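Local coordinates for uncharacterized protein (Bacteroides ovatus CL02T12C04, PDB 6PTM), which probably hydrolyses carrageenan chains from their ends, as an exo-acting glycoside hydrolase of family GH42, at residues S130-S133 and E134-V138. Numbering follows the deposited sequence. Where two conformers were deposited one is given.
Sequences SSIS and ELEAV
Ile132 and Glu136 sit one turn apart near the C-terminal end of helix 109-139, and their side chains run side by side in the same direction. Glu136 is modelled in two conformers. In the one given, Glu136 CG lies beside its own backbone N (chi1 -67°) and 4.2 Å from Ile132 CG2. The chain of Glu136 then bends at chi2. Ile132 O also accepts the backbone bond from Glu136 N, 3.0 Å away.

Three further bonds of the alpha-helical i to i+4 pattern join the segments. Leu135 N to Ser131 O is nearly straight, 175° at the hydrogen. The side chain of Leu135 leads away from residues 130-133 and packs on Leu57 and Glu71, of helices 44-63 and 69-90. Glu134 N bonds to Ser130 O at 2.9 Å, and Ala137 N to Ser133 O at 3.2 Å.

Glu134 swings CG anti to its N (chi1 -178°) and stays extended, carrying its carboxylate to a salt bridge with Lys70. The serine hydroxyls turn back along the helix: Ser131 OG bonds to Met127 O and Ser133 OG to Asn129 O.

Backbone bonds therefore hold these turns together, while the side chains add little polar contact to one another. Leu135 and Glu134 instead tie the helix to its neighbours, Leu135 by van der Waals packing, on Leu57 among others, and Glu134 by its salt bridge.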
# COMPACT_ATOMS: atom_id res chain seq x y z
N SER A 130 -21.17 22.54 2.36
CA SER A 130 -21.47 21.08 2.37
C SER A 130 -21.83 20.62 3.78
O SER A 130 -22.79 19.83 3.95
CB SER A 130 -20.32 20.26 1.77
OG SER A 130 -20.13 20.61 0.39
N SER A 131 -21.04 21.01 4.78
CA SER A 131 -21.22 20.60 6.19
C SER A 131 -22.57 21.13 6.68
O SER A 131 -23.32 20.32 7.20
CB SER A 131 -20.10 21.08 7.07
OG SER A 131 -18.85 20.57 6.58
N ILE A 132 -22.85 22.42 6.47
CA ILE A 132 -24.13 23.04 6.92
C ILE A 132 -25.31 22.31 6.25
O ILE A 132 -26.22 21.90 6.97
CB ILE A 132 -24.14 24.56 6.68
CG1 ILE A 132 -23.09 25.26 7.55
CG2 ILE A 132 -25.54 25.12 6.89
CD1 ILE A 132 -22.75 26.66 7.10
N SER A 133 -25.27 22.10 4.93
CA SER A 133 -26.35 21.38 4.20
C SER A 133 -26.55 19.98 4.75
O SER A 133 -27.71 19.57 4.96
CB SER A 133 -26.05 21.30 2.77
OG SER A 133 -26.07 22.61 2.28
N GLU A 134 -25.46 19.26 4.94
CA GLU A 134 -25.57 17.87 5.41
C GLU A 134 -26.19 17.87 6.81
O GLU A 134 -27.17 17.13 7.03
CB GLU A 134 -24.23 17.13 5.43
CG GLU A 134 -24.42 15.68 5.89
CD GLU A 134 -23.22 14.76 5.75
OE1 GLU A 134 -22.21 15.24 5.26
OE2 GLU A 134 -23.30 13.58 6.21
N LEU A 135 -25.62 18.61 7.75
CA LEU A 135 -26.11 18.57 9.15
C LEU A 135 -27.58 19.03 9.25
O LEU A 135 -28.32 18.42 10.05
CB LEU A 135 -25.17 19.41 10.02
CG LEU A 135 -25.35 19.26 11.52
CD1 LEU A 135 -25.34 17.80 11.96
CD2 LEU A 135 -24.27 20.05 12.26
N GLU A 136 -27.99 20.05 8.49
CA GLU A 136 -29.41 20.51 8.51
C GLU A 136 -30.32 19.36 8.04
O GLU A 136 -31.36 19.18 8.67
CB GLU A 136 -29.57 21.77 7.68
CG GLU A 136 -28.85 22.97 8.27
CD GLU A 136 -29.76 24.05 8.83
OE1 GLU A 136 -30.82 23.68 9.41
OE2 GLU A 136 -29.40 25.23 8.69
N ALA A 137 -29.91 18.59 7.03
CA ALA A 137 -30.66 17.41 6.56
C ALA A 137 -30.70 16.34 7.66
O ALA A 137 -31.75 15.68 7.81
CB ALA A 137 -30.05 16.89 5.28
N VAL A 138 -29.56 16.10 8.31
CA VAL A 138 -29.50 15.12 9.42
C VAL A 138 -30.44 15.59 10.55
O VAL A 138 -31.19 14.76 11.07
CB VAL A 138 -28.07 14.90 9.92
CG1 VAL A 138 -28.07 14.09 11.20
CG2 VAL A 138 -27.19 14.24 8.86